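Local coordinates for member of DUF4221 family (Bacteroides vulgatus, PDB 3S9J), which is of unknown function but folds as a six-bladed beta-propeller and binds sodium ions in the crystal, at residues K260-E263 against N264-W268; Y296-P299 against K300-F304; K320-G323 against K324-F327; G334-G337 against L338-S341. All coordinates share one frame; numbering follows the deposited sequence.

Interaction 1: residues K260-E263 against N264-W268; sequences KLNE and NPRYW
Leu261 O takes a 2.6 Å hydrogen bond from water 1, which also donates weakly to Asn264 O, and rests on the guanidinium face of Arg266, with Arg266 CZ 3.3 Å from Leu261 O. The oxygen stands over the centre of the guanidinium plane, where no N-H points at it, and Trp268 CZ3 covers the opposite face. Arg266 reaches back to the helix because CG sits between its backbone N and carbonyl carbon (chi1 60°) and the chain then runs extended to NE, which is paired with Glu284. Its NH2 donates to water 2 at 3.0 Å; that water lies 2.8 Å from Asn262 O, to which it can donate. Helix 255-263 closes with Asn264 N bonded to Lys260 O (3.0 Å, 157° at the hydrogen), after which Asn264 leaves helical geometry. Water 3 bridges the side chains of Glu263 and Asn264, donating to Glu263 OE2 at 2.6 Å and to Asn264 OD1, while Glu263 OE1 accepts from Leu289 N. Pro265 has no N-H for Leu261 O and water 1 supplies a donor; the charge of Arg266 over this oxygen is probably favourable electrostatically.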
loop_
_atom_site.group_PDB
_atom_site.type_symbol
_atom_site.label_atom_id
_atom_site.label_comp_id
_atom_site.label_asym_id
_atom_site.label_seq_id
_atom_site.Cartn_x
_atom_site.Cartn_y
_atom_site.Cartn_z
ATOM N N LYS A 260 14.907 -5.558 -13.689
ATOM C CA LYS A 260 14.209 -4.681 -14.640
ATOM C C LYS A 260 12.996 -4.069 -13.982
ATOM O O LYS A 260 12.773 -2.858 -14.069
ATOM C CB LYS A 260 13.851 -5.420 -15.916
ATOM C CG LYS A 260 15.038 -5.596 -16.851
ATOM C CD LYS A 260 14.653 -6.120 -18.204
ATOM C CE LYS A 260 14.262 -7.589 -18.167
ATOM N NZ LYS A 260 14.348 -8.232 -19.530
ATOM N N LEU A 261 12.216 -4.889 -13.275
ATOM C CA LEU A 261 11.070 -4.347 -12.565
ATOM C C LEU A 261 11.428 -3.361 -11.483
ATOM O O LEU A 261 10.723 -2.380 -11.278
ATOM C CB LEU A 261 10.207 -5.458 -11.972
ATOM C CG LEU A 261 9.395 -6.246 -12.987
ATOM C CD1 LEU A 261 8.924 -7.598 -12.371
ATOM C CD2 LEU A 261 8.201 -5.430 -13.460
ATOM N N ASN A 262 12.523 -3.598 -10.771
ATOM C CA ASN A 262 12.993 -2.770 -9.706
ATOM C C ASN A 262 13.433 -1.363 -10.187
ATOM O O ASN A 262 13.201 -0.326 -9.555
ATOM C CB ASN A 262 14.221 -3.471 -9.115
ATOM C CG ASN A 262 14.501 -3.012 -7.745
ATOM O OD1 ASN A 262 13.664 -2.353 -7.180
ATOM N ND2 ASN A 262 15.678 -3.341 -7.191
ATOM N N GLU A 263 14.156 -1.385 -11.305
ATOM C CA GLU A 263 14.868 -0.185 -11.789
ATOM C C GLU A 263 14.067 0.667 -12.794
ATOM O O GLU A 263 14.196 1.894 -12.804
ATOM C CB GLU A 263 16.239 -0.573 -12.389
ATOM C CG GLU A 263 16.175 -1.210 -13.791
ATOM C CD GLU A 263 17.457 -1.877 -14.295
ATOM O OE1 GLU A 263 18.559 -1.775 -13.669
ATOM O OE2 GLU A 263 17.385 -2.475 -15.414
ATOM N N ASN A 264 13.239 0.025 -13.605
ATOM C CA ASN A 264 12.476 0.730 -14.654
ATOM C C ASN A 264 11.455 1.693 -14.049
ATOM O O ASN A 264 11.002 1.514 -12.883
ATOM C CB ASN A 264 11.801 -0.274 -15.567
ATOM C CG ASN A 264 12.761 -0.871 -16.616
ATOM O OD1 ASN A 264 13.822 -0.338 -16.856
ATOM N ND2 ASN A 264 12.355 -1.970 -17.239
ATOM N N PRO A 265 11.079 2.737 -14.805
ATOM C CA PRO A 265 10.025 3.611 -14.293
ATOM C C PRO A 265 8.699 2.879 -14.123
ATOM O O PRO A 265 8.405 1.946 -14.865
ATOM C CB PRO A 265 9.913 4.710 -15.385
ATOM C CG PRO A 265 10.410 4.043 -16.615
ATOM C CD PRO A 265 11.499 3.117 -16.171
ATOM N N ARG A 266 7.922 3.266 -13.118
ATOM C CA ARG A 266 6.604 2.693 -12.894
ATOM C C ARG A 266 5.892 3.538 -11.882
ATOM O O ARG A 266 6.508 4.360 -11.186
ATOM C CB ARG A 266 6.681 1.260 -12.365
ATOM C CG ARG A 266 7.396 1.091 -11.044
ATOM C CD ARG A 266 7.265 -0.355 -10.559
ATOM N NE ARG A 266 8.212 -0.673 -9.485
ATOM C CZ ARG A 266 8.437 -1.905 -9.017
ATOM N NH1 ARG A 266 7.789 -2.955 -9.506
ATOM N NH2 ARG A 266 9.341 -2.096 -8.060
ATOM N N TYR A 267 4.589 3.332 -11.792
ATOM C CA TYR A 267 3.807 3.984 -10.761
ATOM C C TYR A 267 3.877 3.136 -9.487
ATOM O O TYR A 267 4.252 1.949 -9.512
ATOM C CB TYR A 267 2.362 4.248 -11.241
ATOM C CG TYR A 267 2.440 5.190 -12.419
ATOM C CD1 TYR A 267 2.586 6.552 -12.208
ATOM C CD2 TYR A 267 2.549 4.714 -13.707
ATOM C CE1 TYR A 267 2.772 7.432 -13.263
ATOM C CE2 TYR A 267 2.724 5.599 -14.783
ATOM C CZ TYR A 267 2.845 6.945 -14.544
ATOM O OH TYR A 267 3.036 7.822 -15.594
ATOM N N TRP A 268 3.537 3.771 -8.364
ATOM C CA TRP A 268 3.524 3.071 -7.074
ATOM C C TRP A 268 2.204 3.401 -6.360
ATOM O O TRP A 268 1.156 3.105 -6.931
ATOM C CB TRP A 268 4.804 3.319 -6.251
ATOM C CG TRP A 268 5.068 2.251 -5.225
ATOM C CD1 TRP A 268 5.059 2.390 -3.869
ATOM C CD2 TRP A 268 5.368 0.887 -5.484
ATOM N NE1 TRP A 268 5.345 1.195 -3.270
ATOM C CE2 TRP A 268 5.528 0.248 -4.237
ATOM C CE3 TRP A 268 5.500 0.125 -6.654
ATOM C CZ2 TRP A 268 5.836 -1.091 -4.126
ATOM C CZ3 TRP A 268 5.809 -1.229 -6.526
ATOM C CH2 TRP A 268 5.970 -1.820 -5.268
HETATM O O HOH W 1 9.422 -0.918 -13.062
HETATM O O HOH W 2 11.399 0.033 -7.427
HETATM O O HOH W 3 16.035 -1.798 -17.474
#

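Interaction 2: residues Y296-P299 against K300-F304; sequences YETP and KGKEF. With FMT (formic acid), chain K.
Thr298 lays its methyl group across the aliphatic chain of Lys302, the two side chains meeting at about a right angle, with Thr298 CG2 3.8 Å from Lys302 CD. Thr298 CG2 is also 4.0 Å from Lys302 CB. The threonine hydroxyl is turned to another partner, Lys329 NZ. Lys302 starts with CG opposite its backbone N (chi1 -160°) and stays extended, which carries NZ past the threonine to a salt bridge with Glu284 and to the carbonyl oxygens of Asn262 and Asn264. Next to this crossing the backbone folds into a type I beta turn from Pro299 to Lys302, within the long loop that joins strands 278-284 and 304-309, the second and third strands of one propeller blade. Its closing bond, Lys302 N to Pro299 O, is 3.1 Å long and nearly straight at the hydrogen (168°), although the donor stands well above the carbonyl plane. The pyrrolidine ring of Pro299 packs on Asn262 of helix 255-263 and on Tyr287 and Leu289. Lys300, the second residue of the turn, sends its side chain the other way. A bend at chi2 (-50°) brings Lys300 NZ to a formic acid molecule, probably from the crystallisation liquor, whose O1 it hydrogen-bonds at 2.6 Å; Tyr26 OH and Leu345 N bind the same molecule. Water 4 ties the lysine loosely to the preceding segment, donating to Thr298 O at 2.6 Å and accepting a weak, long bond of 3.5 Å from Lys300 NZ.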
loop_
_atom_site.group_PDB
_atom_site.type_symbol
_atom_site.label_atom_id
_atom_site.label_comp_id
_atom_site.label_asym_id
_atom_site.label_seq_id
_atom_site.Cartn_x
_atom_site.Cartn_y
_atom_site.Cartn_z
ATOM N N TYR A 296 16.382 -6.786 -5.048
ATOM C CA TYR A 296 15.082 -7.115 -4.481
ATOM C C TYR A 296 14.391 -5.912 -3.821
ATOM O O TYR A 296 13.233 -6.002 -3.426
ATOM C CB TYR A 296 15.221 -8.315 -3.529
ATOM C CG TYR A 296 15.499 -9.612 -4.272
ATOM C CD1 TYR A 296 14.570 -10.145 -5.141
ATOM C CD2 TYR A 296 16.674 -10.296 -4.095
ATOM C CE1 TYR A 296 14.812 -11.311 -5.826
ATOM C CE2 TYR A 296 16.924 -11.452 -4.773
ATOM C CZ TYR A 296 15.992 -11.964 -5.630
ATOM O OH TYR A 296 16.235 -13.148 -6.304
ATOM N N GLU A 297 15.058 -4.776 -3.743
ATOM C CA GLU A 297 14.419 -3.605 -3.133
ATOM C C GLU A 297 14.664 -2.353 -3.961
ATOM O O GLU A 297 15.661 -2.272 -4.696
ATOM C CB GLU A 297 14.936 -3.405 -1.702
ATOM C CG GLU A 297 14.556 -4.553 -0.708
ATOM C CD GLU A 297 13.027 -4.716 -0.419
ATOM O OE1 GLU A 297 12.267 -3.714 -0.472
ATOM O OE2 GLU A 297 12.606 -5.851 -0.081
ATOM N N THR A 298 13.765 -1.387 -3.845
ATOM C CA THR A 298 13.919 -0.113 -4.538
ATOM C C THR A 298 15.203 0.567 -4.066
ATOM O O THR A 298 15.489 0.686 -2.834
ATOM C CB THR A 298 12.701 0.803 -4.319
ATOM O OG1 THR A 298 11.516 0.110 -4.743
ATOM C CG2 THR A 298 12.885 2.153 -5.073
ATOM N N PRO A 299 16.043 0.985 -5.023
ATOM C CA PRO A 299 17.283 1.615 -4.633
ATOM C C PRO A 299 17.072 2.896 -3.849
ATOM O O PRO A 299 16.132 3.643 -4.118
ATOM C CB PRO A 299 17.938 1.973 -5.997
ATOM C CG PRO A 299 17.378 1.011 -6.925
ATOM C CD PRO A 299 15.974 0.774 -6.486
ATOM N N LYS A 300 17.984 3.156 -2.918
ATOM C CA LYS A 300 17.860 4.331 -2.050
ATOM C C LYS A 300 17.975 5.599 -2.884
ATOM O O LYS A 300 17.486 6.646 -2.496
ATOM C CB LYS A 300 18.944 4.324 -0.975
ATOM C CG LYS A 300 19.040 3.045 -0.159
ATOM C CD LYS A 300 17.743 2.577 0.386
ATOM C CE LYS A 300 17.991 1.369 1.294
ATOM N NZ LYS A 300 16.752 0.949 1.883
ATOM N N GLY A 301 18.633 5.517 -4.049
ATOM C CA GLY A 301 18.791 6.686 -4.902
ATOM C C GLY A 301 17.722 6.915 -5.956
ATOM O O GLY A 301 17.827 7.871 -6.724
ATOM N N LYS A 302 16.683 6.081 -5.988
ATOM C CA LYS A 302 15.670 6.207 -7.039
ATOM C C LYS A 302 14.850 7.482 -6.839
ATOM O O LYS A 302 14.362 7.749 -5.761
ATOM C CB LYS A 302 14.779 4.955 -7.132
ATOM C CG LYS A 302 14.060 4.853 -8.500
ATOM C CD LYS A 302 13.341 3.507 -8.640
ATOM C CE LYS A 302 12.868 3.293 -10.090
ATOM N NZ LYS A 302 11.952 2.092 -10.303
ATOM N N GLU A 303 14.765 8.299 -7.871
ATOM C CA GLU A 303 13.966 9.512 -7.791
ATOM C C GLU A 303 12.502 9.183 -7.995
ATOM O O GLU A 303 12.158 8.113 -8.531
ATOM C CB GLU A 303 14.452 10.519 -8.808
ATOM C CG GLU A 303 15.885 10.951 -8.525
ATOM C CD GLU A 303 16.526 11.691 -9.667
ATOM O OE1 GLU A 303 16.299 11.303 -10.845
ATOM O OE2 GLU A 303 17.283 12.641 -9.360
ATOM N N PHE A 304 11.644 10.078 -7.534
ATOM C CA PHE A 304 10.201 9.886 -7.677
ATOM C C PHE A 304 9.469 11.199 -7.766
ATOM O O PHE A 304 10.026 12.280 -7.528
ATOM C CB PHE A 304 9.640 9.029 -6.527
ATOM C CG PHE A 304 9.690 9.687 -5.184
ATOM C CD1 PHE A 304 10.887 9.712 -4.457
ATOM C CD2 PHE A 304 8.544 10.239 -4.618
ATOM C CE1 PHE A 304 10.960 10.307 -3.201
ATOM C CE2 PHE A 304 8.606 10.848 -3.368
ATOM C CZ PHE A 304 9.825 10.872 -2.656
HETATM C C FMT K . 16.190 2.748 4.689
HETATM O O1 FMT K . 16.554 3.011 3.506
HETATM O O2 FMT K . 15.935 1.605 5.099
HETATM O O HOH W 4 14.234 0.914 -0.512
#

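Interaction 3: residues K320-G323 against K324-F327; sequences KFPG and KKYF
The backbone of 320-323 leaves its strand after Phe321 and bends back at Gly323-Lys324, where Lys324 takes left-handed helical angles (phi 61°, psi 27°). No direct hydrogen bond joins the two segments; water 5 spans the bend instead, 2.7 Å from Pro322 O, to which it can donate, and accepting from Tyr326 N at 2.8 Å. This turn is the passage from one propeller blade to the next, between strand 315-321, the last of its sheet, and strand 327-334, the first of the following one. Folding back sets Phe321 and Tyr326 against each other in a T-shaped pair: the phenylalanine edge addresses the tyrosine face, with the ring centroids 5.6 Å apart and the planes at 89°. Phe321 CD2 makes the touch, 3.7 Å from Tyr326 CE2. Pro322 adds a lesser apolar contact, its CD lying 4.1 Å from the same Tyr326 CE2. Lys325, with CG opposite its backbone N, runs its methylenes past the tyrosine, CG standing over one face toward the rim of the ring. Phe304 stacks on Phe321, and Phe360 of strand 354-364 meets it edge to face.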
loop_
_atom_site.group_PDB
_atom_site.type_symbol
_atom_site.label_atom_id
_atom_site.label_comp_id
_atom_site.label_asym_id
_atom_site.label_seq_id
_atom_site.Cartn_x
_atom_site.Cartn_y
_atom_site.Cartn_z
ATOM N N LYS A 320 8.371 16.757 -8.244
ATOM C CA LYS A 320 9.457 15.771 -8.340
ATOM C C LYS A 320 10.281 15.830 -7.053
ATOM O O LYS A 320 10.442 16.889 -6.446
ATOM C CB LYS A 320 10.333 16.080 -9.571
ATOM C CG LYS A 320 11.165 14.910 -10.135
ATOM C CD LYS A 320 11.398 15.122 -11.664
ATOM C CE LYS A 320 12.805 14.790 -12.124
ATOM N NZ LYS A 320 13.224 13.398 -11.797
ATOM N N PHE A 321 10.762 14.675 -6.621
ATOM C CA PHE A 321 11.536 14.549 -5.402
ATOM C C PHE A 321 12.871 13.907 -5.690
ATOM O O PHE A 321 12.991 13.039 -6.565
ATOM C CB PHE A 321 10.797 13.676 -4.387
ATOM C CG PHE A 321 9.517 14.281 -3.884
ATOM C CD1 PHE A 321 8.353 14.204 -4.627
ATOM C CD2 PHE A 321 9.468 14.896 -2.654
ATOM C CE1 PHE A 321 7.183 14.756 -4.176
ATOM C CE2 PHE A 321 8.280 15.443 -2.202
ATOM C CZ PHE A 321 7.144 15.366 -2.972
ATOM N N PRO A 322 13.897 14.313 -4.929
ATOM C CA PRO A 322 15.213 13.707 -5.113
ATOM C C PRO A 322 15.314 12.321 -4.532
ATOM O O PRO A 322 14.494 11.930 -3.698
ATOM C CB PRO A 322 16.140 14.673 -4.362
ATOM C CG PRO A 322 15.260 15.196 -3.256
ATOM C CD PRO A 322 13.901 15.347 -3.876
ATOM N N GLY A 323 16.318 11.567 -4.958
ATOM C CA GLY A 323 16.660 10.321 -4.282
ATOM C C GLY A 323 17.470 10.599 -3.011
ATOM O O GLY A 323 17.797 11.752 -2.733
ATOM N N LYS A 324 17.810 9.530 -2.292
ATOM C CA LYS A 324 18.711 9.548 -1.134
ATOM C C LYS A 324 18.192 10.425 0.012
ATOM O O LYS A 324 18.962 10.936 0.808
ATOM C CB LYS A 324 20.141 9.944 -1.542
ATOM C CG LYS A 324 20.882 8.829 -2.296
ATOM C CD LYS A 324 22.341 9.154 -2.481
ATOM C CE LYS A 324 22.499 10.456 -3.259
ATOM N NZ LYS A 324 22.101 10.294 -4.710
ATOM N N LYS A 325 16.866 10.576 0.093
ATOM C CA LYS A 325 16.283 11.460 1.100
ATOM C C LYS A 325 15.024 10.894 1.734
ATOM O O LYS A 325 14.904 10.912 2.969
ATOM C CB LYS A 325 15.963 12.824 0.484
ATOM C CG LYS A 325 15.509 13.855 1.528
ATOM C CD LYS A 325 15.496 15.295 0.994
ATOM C CE LYS A 325 15.152 16.254 2.163
ATOM N NZ LYS A 325 15.038 17.649 1.707
ATOM N N TYR A 326 14.099 10.397 0.921
ATOM C CA TYR A 326 12.832 9.909 1.413
ATOM C C TYR A 326 12.715 8.399 1.340
ATOM O O TYR A 326 13.348 7.738 0.503
ATOM C CB TYR A 326 11.680 10.529 0.597
ATOM C CG TYR A 326 11.685 12.016 0.675
ATOM C CD1 TYR A 326 11.155 12.674 1.783
ATOM C CD2 TYR A 326 12.229 12.786 -0.347
ATOM C CE1 TYR A 326 11.177 14.058 1.873
ATOM C CE2 TYR A 326 12.252 14.172 -0.262
ATOM C CZ TYR A 326 11.729 14.790 0.843
ATOM O OH TYR A 326 11.777 16.147 0.958
ATOM N N PHE A 327 11.885 7.849 2.224
ATOM C CA PHE A 327 11.514 6.454 2.195
ATOM C C PHE A 327 10.008 6.459 1.902
ATOM O O PHE A 327 9.166 6.431 2.824
ATOM C CB PHE A 327 11.857 5.749 3.518
ATOM C CG PHE A 327 11.771 4.263 3.420
ATOM C CD1 PHE A 327 12.880 3.516 3.010
ATOM C CD2 PHE A 327 10.577 3.602 3.623
ATOM C CE1 PHE A 327 12.791 2.117 2.869
ATOM C CE2 PHE A 327 10.508 2.223 3.480
ATOM C CZ PHE A 327 11.603 1.496 3.095
HETATM O O HOH W 5 14.538 10.031 -1.777
#

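Interaction 4: residues G334-G337 against L338-S341; sequences GREG and LYIS
The ring of Tyr339 meets the turn 334-337 mainly at its edge: Gly334 N lies in the ring plane, 3.8 Å from Tyr339 CD1, while Gly337 O approaches that CD1 obliquely at 3.4 Å. Phe332 stacks with the ring, and Phe357 and Cys359 of strand 354-364 also touch it. The Glu336 carboxylate is turned 90° to the tyrosine plane, and the two side chains run side by side in the same direction. With CG anti to the carbonyl carbon (chi1 -71°), Tyr339 points its ring toward the turn, bringing Tyr339 OH to 3.6 Å from Glu336 CB. There water 6 accepts from Glu336 N at 2.9 Å and shares a 2.6 Å hydrogen bond with Tyr339 OH. The backbone forms a tight beta hairpin between strands 327-334 and 337-341, with Arg335 and Glu336 at its tip and reciprocal bonds, Gly334 N to Gly337 O at 2.8 Å and Gly337 N to Gly334 O at 3.3 Å. Gly337 adopts backbone angles accessible to glycine, which has no CB to meet the preceding carbonyl oxygen. The Glu336 carboxylate is paired with Lys361 and Lys14, and Arg335 with Glu35. Gly334, lacking a side chain, thus leaves the buried aromatic edge room against the turn, while Gly337 serves the backbone conformation, and Glu336 N is satisfied by a water that also hydrogen-bonds Tyr339 OH.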
loop_
_atom_site.group_PDB
_atom_site.type_symbol
_atom_site.label_atom_id
_atom_site.label_comp_id
_atom_site.label_asym_id
_atom_site.label_seq_id
_atom_site.Cartn_x
_atom_site.Cartn_y
_atom_site.Cartn_z
ATOM N N GLY A 334 -2.273 12.655 6.718
ATOM C CA GLY A 334 -2.757 13.127 8.007
ATOM C C GLY A 334 -3.626 14.352 7.849
ATOM O O GLY A 334 -3.806 14.857 6.743
ATOM N N ARG A 335 -4.151 14.852 8.961
ATOM C CA ARG A 335 -4.952 16.095 8.924
ATOM C C ARG A 335 -4.261 17.240 8.198
ATOM O O ARG A 335 -4.911 17.962 7.445
ATOM C CB ARG A 335 -5.305 16.535 10.339
ATOM C CG ARG A 335 -6.272 15.614 11.053
ATOM C CD ARG A 335 -6.366 16.031 12.533
ATOM N NE ARG A 335 -7.350 15.242 13.251
ATOM C CZ ARG A 335 -7.760 15.479 14.498
ATOM N NH1 ARG A 335 -7.274 16.485 15.210
ATOM N NH2 ARG A 335 -8.680 14.703 15.029
ATOM N N GLU A 336 -2.955 17.416 8.417
ATOM C CA GLU A 336 -2.218 18.562 7.897
ATOM C C GLU A 336 -1.704 18.415 6.472
ATOM O O GLU A 336 -1.337 19.421 5.819
ATOM C CB GLU A 336 -1.041 18.888 8.810
ATOM C CG GLU A 336 -1.438 19.410 10.200
ATOM C CD GLU A 336 -2.309 20.660 10.154
ATOM O OE1 GLU A 336 -2.130 21.518 9.263
ATOM O OE2 GLU A 336 -3.197 20.771 11.013
ATOM N N GLY A 337 -1.623 17.177 6.000
ATOM C CA GLY A 337 -1.155 16.932 4.637
ATOM C C GLY A 337 -0.627 15.535 4.380
ATOM O O GLY A 337 -0.950 14.585 5.105
ATOM N N LEU A 338 0.209 15.438 3.344
ATOM C CA LEU A 338 0.837 14.187 2.941
ATOM C C LEU A 338 2.174 14.037 3.611
ATOM O O LEU A 338 3.096 14.873 3.423
ATOM C CB LEU A 338 1.016 14.146 1.419
ATOM C CG LEU A 338 1.774 12.955 0.816
ATOM C CD1 LEU A 338 1.055 11.631 1.105
ATOM C CD2 LEU A 338 2.018 13.172 -0.688
ATOM N N TYR A 339 2.297 12.986 4.409
ATOM C CA TYR A 339 3.521 12.740 5.132
ATOM C C TYR A 339 4.338 11.671 4.429
ATOM O O TYR A 339 3.832 10.598 4.134
ATOM C CB TYR A 339 3.242 12.297 6.552
ATOM C CG TYR A 339 2.691 13.387 7.456
ATOM C CD1 TYR A 339 1.335 13.657 7.486
ATOM C CD2 TYR A 339 3.509 14.075 8.326
ATOM C CE1 TYR A 339 0.805 14.631 8.341
ATOM C CE2 TYR A 339 2.976 15.058 9.201
ATOM C CZ TYR A 339 1.623 15.323 9.185
ATOM O OH TYR A 339 1.065 16.269 10.042
ATOM N N ILE A 340 5.620 11.973 4.203
ATOM C CA ILE A 340 6.540 11.056 3.548
ATOM C C ILE A 340 7.728 10.891 4.454
ATOM O O ILE A 340 8.358 11.889 4.878
ATOM C CB ILE A 340 6.984 11.559 2.152
ATOM C CG1 ILE A 340 5.771 11.926 1.292
ATOM C CG2 ILE A 340 7.903 10.520 1.422
ATOM C CD1 ILE A 340 6.138 12.455 -0.112
ATOM N N SER A 341 8.071 9.634 4.744
ATOM C CA SER A 341 9.186 9.375 5.653
ATOM C C SER A 341 10.499 9.818 5.073
ATOM O O SER A 341 10.727 9.730 3.831
ATOM C CB SER A 341 9.276 7.884 5.995
ATOM O OG SER A 341 10.415 7.573 6.776
HETATM O O HOH W 6 -1.498 15.859 10.434
#

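In the fold
The four contacts follow one another along the chain, from the end of helix 255-263, through the sheet of strands 266-273 to 315-321, into the next sheet. In that last sheet strands 8-19 and 354-364 pair, the closure usual in propellers. Interactions 1 and 2 have centres 9 Å apart and touch, Asn262 ND2 probably bonding Glu297 O at 2.7 Å. Interactions 2 and 3, also 9 Å apart, share the sheet pairing of Phe304 O with Phe321 N (2.7 Å). Interaction 3 joins interaction 4 through Phe327 N and Ser341 O, again 2.7 Å, although their centres lie 16 Å apart. Interactions 1 and 4 are 24 Å apart and do not touch. None of the four supplies the residues of the sodium sites.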